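Local coordinates for DUF115 domain-containing protein (Magnetospirillum magneticum AMB-1, PDB 5MU5), which is a Maf glycosyltransferase involved in building bacterial flagella, probably by attaching sugars to flagellin, at residues D77-A82 and E117-F122; H123-G128 and S197-C202; V150-D155 and P219-A224; I183-P188 and A192-S197; T210-A215 and A223-F228. One frame throughout, in Å; residues are numbered along the deposited sequence.

Contact 1: D77-A82 and E117-F122; sequences DHRISA and EESGGF
R79 reaches across to the backbone of G120 with the edge of its guanidinium group. NH1 donates to G120 O at 3.0 Å, with an N-H...O angle of 146°. The oxygen lies in the guanidinium plane. The donor, however, stands well above the carbonyl plane of G120, not on a lone pair. NH2 lies nearest S119, whose OG is at the edge of the group near its plane. R79 NH2 comes to 3.8 Å from S119 OG, too far for a hydrogen bond. Both groups instead share a third partner, A73 O, which takes bonds from R79 NH2 and S119 OG. The R79 chain bends at chi2 (-81°) and then runs straight out, which carries the flat end across to the other loop. The contact joins the loop after helix 61-71 to the one that leads into strand 123-127, a central strand of a four-stranded parallel sheet with Rossmann-like 3-2-1-4 order. The buried charge is met by D142, in a salt bridge with NH2. W209 offers its backbone O to NH1 and its ring in a cation-pi contact. A leucine in place of the arginine would probably leave G120 O without this donor and D142 OD1 without its partner, with R211 still on the other oxygen. The backbone angles of G121 would jam a CB against G120 O, and that CB would also face R79 NH1.

Contact 2: H123-G128 and S197-C202; sequences HMVCLG and SAIRCC
The imidazole of H123 carries the CD1 methyl of I199 over one face. That methyl lies 3.8 Å from the ring centroid and 22° off the normal, a CH-pi contact displaced toward the ring rim. The nearest ring atom is ND1, at 3.6 Å from I199 CD1. The sulfur of C202 comes in obliquely, 4.0 Å from H123 CE1. This is strand-on-helix packing of a Rossmann-like alpha/beta domain: helix 188-202 lies against strand 123-127 of the parallel sheet. The two run nearly antiparallel, at 164°, with their axes 10.6 Å apart. NE2 of H123 bonds to C203 O, and ND1 bonds to H148 NE2 on the neighbouring strand, whose ring meets that of H123 with planes about 35° apart. The two bonds fix the rotation of the H123 ring, setting the face offered to I199. C202 SG, anti to its own N, is turned back toward the strand. The CB of I199 is turned to the side of the strand; CD1 reaches the ring face and CG2 comes to 4.1 Å from H123 NE2. F228 of helix 219-235 touches both I199 and V125. Two residues along the strand, V125 CG2 just meets the same I199 CD1, at 4.4 Å.

Contact 3: V150-D155 and P219-A224; sequences VEPNFD and PLLTAA
P152 meets L220 and L221 through apolar contacts alone. Its CG lies 3.8 Å from L220 CD2 and 3.9 Å from L221 CD2, so one corner of the ring sits against two methyls. The pyrrolidine and the L220 chain slide past each other in opposite directions, while L221 slants across the ring. The two leucines leave the helix differently. L220 has CG anti to its N (chi1 -179°), whereas L221 has CG beside its N (chi1 -65°), and by these routes both CD2 methyls converge on P152. V150 CG1 extends the patch, 4.4 Å from L221 CD2.

Two side-chain hydrogen bonds within segment 150-155 shape its turn. E151 OE2 accepts from N153 N at 2.9 Å through its anti lone pair. N153 is the N-cap of helix 154-160, and its OD1 accepts from D155 N at 3.0 Å. E151 is also held from outside: OE2 bonds to the hydroxyl of Y216, and OE1 to the backbone N of L129 and G130, in the loop after strand 123-127. The contact thus joins the end of strand 146-150 to the start of helix 219-235 in a Rossmann-like domain. Y216 touches P152 and L221, and I191 touches V150 and L220. With only methyl and ring carbons meeting, the contact depends on shape fit; the bonds of E151 and N153 on either side of P152 probably steady its position.

Contact 4: I183-P188 and A192-S197; sequences IIEEEP and ARQLRS
P188 O accepts from A192 N at 2.9 Å, in a nearly straight bond (N-H...O 170°) that lies close to the carbonyl direction. It is a first-turn bond of helix 188-202, just after the N-cap position at E187. The segments form a strand-loop-helix unit of the Rossmann-like domain. Strand 180-183, at the edge of the parallel sheet, ends in I183, and the chain turns back through 184-187 into the helix. I183 then packs on the next turn of that helix. Its CG2 lies 3.7 Å from Q194 CB, and the two side chains slide past each other in opposite directions. The end of I183 is extended (chi2 159°), which brings CD1 over the backbone between Q194 and L195, 3.9 Å from L195 N. With an alanine here, the cover over Q194 CB and L195 N is likely to be lost, opening a gap between the strand end and the helix. Backbone bonds from I183 to I149 and E151 hold it in place. E185 crosses Q194 at about a right angle, with carboxylate and amide planes nearly perpendicular. E185 OE2 stays 3.9 Å from Q194 NE2, too far for a hydrogen bond. Deeper in, where L195 also touches V125 and L127, I183 CD1 meets L195 CD2 at 4.1 Å.

Contact 5: T210-A215 and A223-F228; sequences TRLFVA and AAMSEF
M225 lays its sulfur against two residues of the strand. SD lies 3.7 Å from V214 CG2 and 4.0 Å from L212 CB. CG is anti to the M225 N (chi1 178°) and chi2 is also extended, which carries SD out to the strand; the bend at chi3 turns only CE. L212 then forks between two helix residues. Its CD1 nears M225 CG at 4.2 Å, while L212 CD2 comes obliquely to the ring of F228, 3.7 Å from F228 CD2. T210 CG2 approaches the edge of that ring, 4.3 Å from F228 CE2. The next shell sets these groups in place. T210 OG1 bonds to V207 O, which leaves its methyl to the ring. L212 is paired through its backbone with H78. F228 is also touched by I199, and M225 by L127. R211 and F213 turn to the other face of the sheet, where helix 134-142 lies and D142 pairs with R211. The unit is a beta-alpha step of the Rossmann-like sheet: edge strand 211-214 leads into helix 219-235, which runs back nearly antiparallel to the strand (164° between the short segments) and lies beside helix 188-202, with strand 123-127 next in the sheet.

From the N terminus, contact 1 closes a loop that contains helix 92-107, and it ends just before strand 123-127. F122 and C202 bring it up against contact 2. Contact 2 closes a long loop from that strand to helix 188-202. Contact 3 opens inside this loop and ends beyond it on helix 219-235, so the two cross. Contact 4 is a short local closure nested inside both. Contact 5 follows contact 2 and ends on the same helix as contact 3, sharing A223 and A224. Backbone bonds of H78 and I80 tie contact 1 to strand 211-214. Together they join the parallel sheet to helices 188-202 and 219-235.

Contact 1: D77-A82 and E117-F122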
# COMPACT_ATOMS: atom_id res chain seq x y z
N ASP A 77 11.62 -18.29 -17.31
CA ASP A 77 10.51 -19.02 -16.66
C ASP A 77 10.61 -18.98 -15.14
O ASP A 77 9.60 -18.95 -14.46
CB ASP A 77 10.46 -20.50 -17.06
CG ASP A 77 10.05 -20.74 -18.51
OD1 ASP A 77 9.75 -19.79 -19.28
OD2 ASP A 77 10.03 -21.93 -18.88
N HIS A 78 11.84 -18.99 -14.64
CA HIS A 78 12.12 -19.06 -13.19
C HIS A 78 12.52 -17.69 -12.60
O HIS A 78 13.35 -17.60 -11.70
CB HIS A 78 13.25 -20.09 -12.98
CG HIS A 78 13.06 -21.34 -13.79
ND1 HIS A 78 12.03 -22.23 -13.55
CD2 HIS A 78 13.73 -21.82 -14.86
CE1 HIS A 78 12.10 -23.22 -14.43
NE2 HIS A 78 13.12 -22.99 -15.23
N ARG A 79 11.91 -16.63 -13.14
CA ARG A 79 12.22 -15.26 -12.80
C ARG A 79 10.96 -14.41 -12.86
O ARG A 79 10.03 -14.72 -13.61
CB ARG A 79 13.17 -14.68 -13.86
CG ARG A 79 14.52 -15.36 -13.96
CD ARG A 79 15.45 -14.84 -12.89
NE ARG A 79 16.77 -15.43 -13.01
CZ ARG A 79 17.83 -15.06 -12.31
NH1 ARG A 79 17.76 -14.07 -11.46
NH2 ARG A 79 18.98 -15.65 -12.49
N ILE A 80 10.95 -13.33 -12.09
CA ILE A 80 9.97 -12.27 -12.27
C ILE A 80 10.45 -11.45 -13.47
O ILE A 80 11.63 -11.14 -13.56
CB ILE A 80 9.89 -11.36 -11.02
CG1 ILE A 80 9.43 -12.15 -9.78
CG2 ILE A 80 8.98 -10.17 -11.25
CD1 ILE A 80 8.07 -12.81 -9.89
N SER A 81 9.55 -11.13 -14.40
CA SER A 81 9.83 -10.24 -15.54
C SER A 81 8.81 -9.11 -15.56
O SER A 81 7.81 -9.17 -16.29
CB SER A 81 9.76 -10.98 -16.86
OG SER A 81 10.67 -12.06 -16.86
N ALA A 82 9.07 -8.06 -14.76
CA ALA A 82 8.18 -6.89 -14.67
C ALA A 82 8.62 -5.72 -15.56
O ALA A 82 9.55 -5.00 -15.19
CB ALA A 82 8.08 -6.43 -13.21
N GLU A 117 20.62 -11.31 -20.33
CA GLU A 117 21.53 -12.42 -20.63
C GLU A 117 22.44 -12.75 -19.46
O GLU A 117 23.27 -13.65 -19.54
CB GLU A 117 22.37 -12.12 -21.87
CG GLU A 117 21.75 -12.65 -23.15
CD GLU A 117 22.52 -12.24 -24.40
OE1 GLU A 117 23.65 -11.70 -24.28
OE2 GLU A 117 22.00 -12.47 -25.51
N GLU A 118 22.28 -12.03 -18.36
CA GLU A 118 23.11 -12.20 -17.18
C GLU A 118 22.25 -12.71 -16.01
O GLU A 118 21.07 -12.41 -15.91
CB GLU A 118 23.77 -10.85 -16.82
CG GLU A 118 22.77 -9.69 -16.64
CD GLU A 118 23.41 -8.38 -16.18
OE1 GLU A 118 24.65 -8.22 -16.30
OE2 GLU A 118 22.65 -7.50 -15.69
N SER A 119 22.85 -13.51 -15.14
CA SER A 119 22.21 -13.89 -13.88
C SER A 119 22.34 -12.69 -12.96
O SER A 119 23.29 -11.93 -13.08
CB SER A 119 22.89 -15.10 -13.24
OG SER A 119 22.44 -16.31 -13.82
N GLY A 120 21.39 -12.53 -12.05
CA GLY A 120 21.44 -11.41 -11.11
C GLY A 120 20.14 -11.23 -10.35
O GLY A 120 19.54 -12.21 -9.89
N GLY A 121 19.70 -9.99 -10.21
CA GLY A 121 18.48 -9.68 -9.47
C GLY A 121 18.75 -9.44 -7.99
O GLY A 121 19.59 -10.13 -7.36
N PHE A 122 18.04 -8.46 -7.43
CA PHE A 122 18.22 -8.04 -6.06
C PHE A 122 17.75 -9.11 -5.10
O PHE A 122 18.46 -9.44 -4.15
CB PHE A 122 17.45 -6.76 -5.79
CG PHE A 122 17.73 -6.15 -4.46
CD1 PHE A 122 17.10 -6.62 -3.32
CD2 PHE A 122 18.61 -5.09 -4.34
CE1 PHE A 122 17.35 -6.06 -2.07
CE2 PHE A 122 18.86 -4.51 -3.11
CZ PHE A 122 18.24 -5.01 -1.97

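Contact 2: H123-G128 and S197-C202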
# COMPACT_ATOMS: atom_id res chain seq x y z
N HIS A 123 16.56 -9.65 -5.37
CA HIS A 123 15.90 -10.61 -4.49
C HIS A 123 16.00 -12.02 -5.01
O HIS A 123 16.03 -12.27 -6.21
CB HIS A 123 14.42 -10.29 -4.36
CG HIS A 123 14.15 -8.96 -3.74
ND1 HIS A 123 14.21 -8.77 -2.38
CD2 HIS A 123 13.76 -7.77 -4.27
CE1 HIS A 123 13.87 -7.52 -2.09
NE2 HIS A 123 13.61 -6.89 -3.22
N MET A 124 16.07 -12.96 -4.08
CA MET A 124 16.01 -14.38 -4.37
C MET A 124 14.96 -14.98 -3.46
O MET A 124 15.01 -14.77 -2.24
CB MET A 124 17.32 -15.06 -4.07
CG MET A 124 17.17 -16.57 -4.07
SD MET A 124 18.75 -17.37 -4.26
CE MET A 124 19.07 -16.94 -5.98
N VAL A 125 14.04 -15.73 -4.04
CA VAL A 125 12.98 -16.38 -3.27
C VAL A 125 13.04 -17.90 -3.39
O VAL A 125 12.90 -18.45 -4.47
CB VAL A 125 11.60 -15.90 -3.73
CG1 VAL A 125 10.51 -16.63 -2.96
CG2 VAL A 125 11.46 -14.40 -3.56
N CYS A 126 13.24 -18.59 -2.28
CA CYS A 126 13.28 -20.05 -2.27
C CYS A 126 12.03 -20.58 -1.62
O CYS A 126 11.76 -20.31 -0.44
CB CYS A 126 14.47 -20.56 -1.49
SG CYS A 126 16.01 -19.93 -2.14
N LEU A 127 11.26 -21.32 -2.39
CA LEU A 127 10.05 -21.90 -1.89
C LEU A 127 10.47 -23.29 -1.54
O LEU A 127 10.64 -24.14 -2.41
CB LEU A 127 8.98 -21.87 -2.96
CG LEU A 127 8.82 -20.41 -3.39
CD1 LEU A 127 8.68 -20.31 -4.89
CD2 LEU A 127 7.68 -19.77 -2.63
N GLY A 128 10.71 -23.49 -0.26
CA GLY A 128 11.28 -24.72 0.23
C GLY A 128 12.78 -24.53 0.44
O GLY A 128 13.45 -23.77 -0.28
N SER A 197 5.40 -9.20 2.43
CA SER A 197 5.96 -8.35 3.46
C SER A 197 7.50 -8.36 3.46
O SER A 197 8.16 -7.35 3.68
CB SER A 197 5.41 -8.79 4.81
OG SER A 197 6.06 -8.09 5.84
N ALA A 198 8.08 -9.52 3.21
CA ALA A 198 9.55 -9.64 3.15
C ALA A 198 10.13 -8.80 2.02
O ALA A 198 11.10 -8.11 2.21
CB ALA A 198 9.94 -11.10 2.97
N ILE A 199 9.48 -8.84 0.85
CA ILE A 199 9.92 -8.04 -0.30
C ILE A 199 9.64 -6.56 -0.07
O ILE A 199 10.47 -5.69 -0.37
CB ILE A 199 9.20 -8.46 -1.60
CG1 ILE A 199 9.49 -9.91 -1.96
CG2 ILE A 199 9.64 -7.58 -2.74
CD1 ILE A 199 10.94 -10.20 -2.27
N ARG A 200 8.46 -6.29 0.46
CA ARG A 200 8.02 -4.93 0.67
C ARG A 200 8.89 -4.17 1.64
O ARG A 200 9.11 -2.98 1.48
CB ARG A 200 6.58 -4.92 1.19
CG ARG A 200 6.03 -3.53 1.47
CD ARG A 200 4.66 -3.55 2.15
NE ARG A 200 3.69 -4.33 1.39
CZ ARG A 200 3.12 -5.48 1.79
NH1 ARG A 200 3.40 -6.03 2.98
NH2 ARG A 200 2.24 -6.07 0.99
N CYS A 201 9.37 -4.86 2.68
CA CYS A 201 10.16 -4.22 3.74
C CYS A 201 11.65 -4.14 3.46
O CYS A 201 12.36 -3.32 4.03
CB CYS A 201 9.96 -4.99 5.04
SG CYS A 201 8.32 -4.72 5.70
N CYS A 202 12.14 -5.01 2.59
CA CYS A 202 13.54 -5.00 2.25
C CYS A 202 13.78 -4.03 1.12
O CYS A 202 14.56 -3.11 1.27
CB CYS A 202 13.99 -6.39 1.84
SG CYS A 202 15.70 -6.38 1.32

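Contact 3: V150-D155 and P219-A224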
# COMPACT_ATOMS: atom_id res chain seq x y z
N VAL A 150 11.14 -19.77 2.27
CA VAL A 150 9.91 -20.25 2.83
C VAL A 150 10.15 -21.71 3.09
O VAL A 150 10.57 -22.42 2.20
CB VAL A 150 8.77 -20.09 1.83
CG1 VAL A 150 7.48 -20.65 2.40
CG2 VAL A 150 8.62 -18.64 1.45
N GLU A 151 9.93 -22.15 4.32
CA GLU A 151 10.09 -23.57 4.63
C GLU A 151 9.00 -23.96 5.58
O GLU A 151 9.09 -23.65 6.77
CB GLU A 151 11.46 -23.85 5.22
CG GLU A 151 11.65 -25.31 5.62
CD GLU A 151 11.25 -26.28 4.52
OE1 GLU A 151 12.08 -26.57 3.64
OE2 GLU A 151 10.12 -26.78 4.56
N PRO A 152 7.95 -24.62 5.06
CA PRO A 152 6.81 -25.04 5.88
C PRO A 152 7.15 -26.05 6.97
O PRO A 152 6.43 -26.16 7.96
CB PRO A 152 5.89 -25.72 4.86
CG PRO A 152 6.26 -25.11 3.56
CD PRO A 152 7.73 -24.92 3.64
N ASN A 153 8.20 -26.83 6.75
CA ASN A 153 8.57 -27.88 7.69
C ASN A 153 9.81 -27.46 8.46
O ASN A 153 10.91 -27.42 7.91
CB ASN A 153 8.77 -29.19 6.93
CG ASN A 153 8.90 -30.39 7.86
OD1 ASN A 153 9.30 -30.26 9.01
ND2 ASN A 153 8.57 -31.56 7.35
N PHE A 154 9.62 -27.12 9.72
CA PHE A 154 10.70 -26.65 10.57
C PHE A 154 11.80 -27.68 10.74
O PHE A 154 12.94 -27.32 10.97
CB PHE A 154 10.18 -26.22 11.93
CG PHE A 154 11.19 -25.47 12.75
CD1 PHE A 154 11.45 -24.14 12.48
CD2 PHE A 154 11.90 -26.09 13.77
CE1 PHE A 154 12.38 -23.44 13.23
CE2 PHE A 154 12.84 -25.40 14.51
CZ PHE A 154 13.08 -24.07 14.23
N ASP A 155 11.45 -28.97 10.64
CA ASP A 155 12.46 -30.01 10.71
C ASP A 155 13.55 -29.83 9.67
O ASP A 155 14.72 -30.05 9.96
CB ASP A 155 11.85 -31.41 10.57
CG ASP A 155 11.15 -31.87 11.84
OD1 ASP A 155 10.86 -31.02 12.73
OD2 ASP A 155 10.90 -33.09 11.94
N PRO A 219 2.42 -29.28 -3.56
CA PRO A 219 1.37 -28.37 -4.07
C PRO A 219 1.40 -26.96 -3.38
O PRO A 219 1.21 -25.92 -4.02
CB PRO A 219 0.07 -29.12 -3.75
CG PRO A 219 0.48 -30.54 -3.48
CD PRO A 219 1.86 -30.49 -2.92
N LEU A 220 1.66 -26.94 -2.07
CA LEU A 220 1.76 -25.71 -1.32
C LEU A 220 2.83 -24.77 -1.88
O LEU A 220 2.57 -23.58 -2.10
CB LEU A 220 2.04 -26.02 0.15
CG LEU A 220 2.13 -24.79 1.06
CD1 LEU A 220 0.80 -24.04 1.17
CD2 LEU A 220 2.60 -25.26 2.41
N LEU A 221 4.03 -25.30 -2.13
CA LEU A 221 5.13 -24.48 -2.61
C LEU A 221 4.90 -24.02 -4.03
O LEU A 221 5.20 -22.87 -4.38
CB LEU A 221 6.47 -25.22 -2.48
CG LEU A 221 6.86 -25.51 -1.01
CD1 LEU A 221 8.20 -26.21 -0.94
CD2 LEU A 221 6.89 -24.24 -0.16
N THR A 222 4.36 -24.90 -4.86
CA THR A 222 4.07 -24.53 -6.25
C THR A 222 3.06 -23.39 -6.35
O THR A 222 3.27 -22.45 -7.10
CB THR A 222 3.60 -25.73 -7.06
OG1 THR A 222 4.70 -26.62 -7.19
CG2 THR A 222 3.15 -25.29 -8.46
N ALA A 223 1.98 -23.49 -5.58
CA ALA A 223 0.96 -22.46 -5.55
C ALA A 223 1.50 -21.14 -5.01
O ALA A 223 1.14 -20.08 -5.50
CB ALA A 223 -0.24 -22.90 -4.73
N ALA A 224 2.35 -21.20 -3.99
CA ALA A 224 2.94 -20.00 -3.43
C ALA A 224 3.80 -19.29 -4.46
O ALA A 224 3.82 -18.06 -4.51
CB ALA A 224 3.75 -20.31 -2.19

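Contact 4: I183-P188 and A192-S197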
# COMPACT_ATOMS: atom_id res chain seq x y z
N ILE A 183 10.71 -17.92 6.50
CA ILE A 183 9.29 -17.93 6.74
C ILE A 183 8.88 -19.36 6.97
O ILE A 183 8.96 -20.18 6.08
CB ILE A 183 8.59 -17.33 5.50
CG1 ILE A 183 8.99 -15.86 5.34
CG2 ILE A 183 7.09 -17.51 5.58
CD1 ILE A 183 8.79 -15.31 3.93
N ILE A 184 8.48 -19.65 8.20
CA ILE A 184 8.04 -20.98 8.59
C ILE A 184 6.53 -20.95 8.71
O ILE A 184 5.98 -20.61 9.76
CB ILE A 184 8.65 -21.38 9.97
CG1 ILE A 184 10.16 -21.13 10.00
CG2 ILE A 184 8.35 -22.84 10.27
CD1 ILE A 184 10.94 -21.90 8.96
N GLU A 185 5.85 -21.28 7.62
CA GLU A 185 4.39 -21.22 7.58
C GLU A 185 3.89 -22.36 6.72
O GLU A 185 4.53 -22.73 5.75
CB GLU A 185 3.90 -19.87 6.99
CG GLU A 185 4.29 -18.63 7.79
CD GLU A 185 3.66 -18.59 9.19
OE1 GLU A 185 2.58 -19.18 9.37
OE2 GLU A 185 4.24 -17.97 10.12
N GLU A 186 2.72 -22.87 7.07
CA GLU A 186 2.09 -23.99 6.36
C GLU A 186 0.84 -23.59 5.59
O GLU A 186 0.31 -24.38 4.84
CB GLU A 186 1.68 -25.07 7.36
CG GLU A 186 2.86 -25.65 8.13
CD GLU A 186 2.44 -26.51 9.31
OE1 GLU A 186 1.41 -27.21 9.22
OE2 GLU A 186 3.16 -26.50 10.33
N GLU A 187 0.33 -22.40 5.81
CA GLU A 187 -0.91 -21.98 5.18
C GLU A 187 -0.56 -21.13 3.96
O GLU A 187 0.30 -20.27 4.06
CB GLU A 187 -1.74 -21.16 6.16
CG GLU A 187 -2.18 -21.93 7.39
CD GLU A 187 -2.61 -21.00 8.53
OE1 GLU A 187 -1.95 -19.95 8.77
OE2 GLU A 187 -3.61 -21.32 9.20
N PRO A 188 -1.23 -21.37 2.83
CA PRO A 188 -0.96 -20.54 1.64
C PRO A 188 -1.11 -19.04 1.93
O PRO A 188 -0.22 -18.27 1.58
CB PRO A 188 -2.03 -20.98 0.63
CG PRO A 188 -2.54 -22.27 1.13
CD PRO A 188 -2.35 -22.30 2.61
N ALA A 192 1.87 -16.24 1.53
CA ALA A 192 1.70 -15.12 0.61
C ALA A 192 1.89 -13.80 1.32
O ALA A 192 2.63 -12.97 0.84
CB ALA A 192 0.34 -15.17 -0.08
N ARG A 193 1.26 -13.61 2.46
CA ARG A 193 1.41 -12.37 3.23
C ARG A 193 2.84 -12.08 3.66
O ARG A 193 3.29 -10.93 3.64
CB ARG A 193 0.53 -12.37 4.49
CG ARG A 193 -0.94 -12.14 4.21
CD ARG A 193 -1.73 -11.64 5.42
NE ARG A 193 -2.92 -10.93 4.97
CZ ARG A 193 -4.08 -11.49 4.61
NH1 ARG A 193 -4.26 -12.81 4.67
NH2 ARG A 193 -5.09 -10.72 4.19
N GLN A 194 3.55 -13.12 4.07
CA GLN A 194 4.90 -12.97 4.63
C GLN A 194 5.90 -12.70 3.55
O GLN A 194 6.82 -11.93 3.75
CB GLN A 194 5.30 -14.24 5.33
CG GLN A 194 4.40 -14.59 6.48
CD GLN A 194 4.88 -13.98 7.73
OE1 GLN A 194 4.63 -12.80 7.99
NE2 GLN A 194 5.64 -14.75 8.50
N LEU A 195 5.74 -13.37 2.40
CA LEU A 195 6.59 -13.14 1.24
C LEU A 195 6.44 -11.72 0.75
O LEU A 195 7.44 -11.03 0.53
CB LEU A 195 6.26 -14.09 0.10
CG LEU A 195 7.08 -15.36 0.04
CD1 LEU A 195 6.59 -16.21 -1.13
CD2 LEU A 195 8.55 -14.98 -0.10
N ARG A 196 5.19 -11.28 0.61
CA ARG A 196 4.90 -9.91 0.19
C ARG A 196 5.55 -8.94 1.15
O ARG A 196 6.20 -8.01 0.75
CB ARG A 196 3.39 -9.63 0.10
CG ARG A 196 2.72 -10.34 -1.07
CD ARG A 196 1.36 -9.75 -1.42
NE ARG A 196 0.34 -9.96 -0.39
CZ ARG A 196 -0.55 -10.95 -0.37
NH1 ARG A 196 -0.55 -11.89 -1.30
NH2 ARG A 196 -1.44 -11.02 0.61
N SER A 197 5.40 -9.20 2.43
CA SER A 197 5.96 -8.35 3.46
C SER A 197 7.50 -8.36 3.46
O SER A 197 8.16 -7.35 3.68
CB SER A 197 5.41 -8.79 4.81
OG SER A 197 6.06 -8.09 5.84

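Contact 5: T210-A215 and A223-F228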
# COMPACT_ATOMS: atom_id res chain seq x y z
N THR A 210 13.93 -11.29 -10.18
CA THR A 210 13.99 -12.07 -8.95
C THR A 210 14.01 -13.57 -9.32
O THR A 210 13.17 -14.05 -10.07
CB THR A 210 12.75 -11.77 -8.07
OG1 THR A 210 12.78 -10.40 -7.62
CG2 THR A 210 12.66 -12.70 -6.85
N ARG A 211 15.00 -14.28 -8.81
CA ARG A 211 15.10 -15.72 -8.98
C ARG A 211 14.08 -16.41 -8.09
O ARG A 211 14.00 -16.13 -6.89
CB ARG A 211 16.51 -16.19 -8.60
CG ARG A 211 16.81 -17.66 -8.92
CD ARG A 211 17.01 -17.90 -10.40
NE ARG A 211 17.47 -19.26 -10.67
CZ ARG A 211 18.75 -19.66 -10.66
NH1 ARG A 211 19.72 -18.80 -10.37
NH2 ARG A 211 19.05 -20.93 -10.92
N LEU A 212 13.31 -17.31 -8.68
CA LEU A 212 12.36 -18.14 -7.97
C LEU A 212 12.85 -19.59 -8.04
O LEU A 212 13.35 -20.02 -9.08
CB LEU A 212 11.01 -18.04 -8.64
CG LEU A 212 10.47 -16.62 -8.77
CD1 LEU A 212 9.22 -16.63 -9.61
CD2 LEU A 212 10.20 -16.05 -7.39
N PHE A 213 12.73 -20.33 -6.93
CA PHE A 213 13.19 -21.71 -6.88
C PHE A 213 12.40 -22.53 -5.87
O PHE A 213 12.25 -22.14 -4.72
CB PHE A 213 14.68 -21.76 -6.54
CG PHE A 213 15.31 -23.07 -6.84
CD1 PHE A 213 15.84 -23.32 -8.10
CD2 PHE A 213 15.37 -24.08 -5.87
CE1 PHE A 213 16.40 -24.56 -8.40
CE2 PHE A 213 15.94 -25.31 -6.17
CZ PHE A 213 16.45 -25.56 -7.43
N VAL A 214 11.91 -23.68 -6.32
CA VAL A 214 11.12 -24.57 -5.50
C VAL A 214 12.05 -25.71 -5.11
O VAL A 214 12.56 -26.41 -5.97
CB VAL A 214 9.87 -25.06 -6.28
CG1 VAL A 214 9.16 -26.18 -5.54
CG2 VAL A 214 8.91 -23.89 -6.53
N ALA A 215 12.28 -25.88 -3.81
CA ALA A 215 13.28 -26.85 -3.33
C ALA A 215 12.88 -28.32 -3.43
O ALA A 215 13.72 -29.16 -3.59
CB ALA A 215 13.70 -26.53 -1.90
N ALA A 223 1.98 -23.49 -5.58
CA ALA A 223 0.96 -22.46 -5.55
C ALA A 223 1.50 -21.14 -5.01
O ALA A 223 1.14 -20.08 -5.50
CB ALA A 223 -0.24 -22.90 -4.73
N ALA A 224 2.35 -21.20 -3.99
CA ALA A 224 2.94 -20.00 -3.43
C ALA A 224 3.80 -19.29 -4.46
O ALA A 224 3.82 -18.06 -4.51
CB ALA A 224 3.75 -20.31 -2.19
N MET A 225 4.52 -20.05 -5.28
CA MET A 225 5.34 -19.44 -6.33
C MET A 225 4.46 -18.73 -7.36
O MET A 225 4.77 -17.60 -7.76
CB MET A 225 6.21 -20.49 -7.04
CG MET A 225 7.05 -19.91 -8.18
SD MET A 225 8.38 -21.01 -8.72
CE MET A 225 8.09 -21.16 -10.49
N SER A 226 3.40 -19.40 -7.83
CA SER A 226 2.47 -18.77 -8.78
C SER A 226 1.86 -17.51 -8.20
O SER A 226 1.75 -16.50 -8.88
CB SER A 226 1.31 -19.70 -9.13
OG SER A 226 1.79 -20.79 -9.84
N GLU A 227 1.44 -17.58 -6.94
CA GLU A 227 0.84 -16.43 -6.30
C GLU A 227 1.87 -15.33 -6.23
O GLU A 227 1.60 -14.22 -6.61
CB GLU A 227 0.32 -16.78 -4.92
CG GLU A 227 -0.38 -15.61 -4.24
CD GLU A 227 -1.15 -16.02 -3.00
OE1 GLU A 227 -1.06 -17.22 -2.61
OE2 GLU A 227 -1.85 -15.15 -2.41
N PHE A 228 3.08 -15.63 -5.79
CA PHE A 228 4.09 -14.58 -5.71
C PHE A 228 4.36 -13.92 -7.09
O PHE A 228 4.47 -12.70 -7.17
CB PHE A 228 5.36 -15.11 -5.06
CG PHE A 228 6.44 -14.08 -4.97
CD1 PHE A 228 6.40 -13.12 -3.99
CD2 PHE A 228 7.49 -14.06 -5.89
CE1 PHE A 228 7.38 -12.16 -3.90
CE2 PHE A 228 8.48 -13.10 -5.81
CZ PHE A 228 8.42 -12.14 -4.81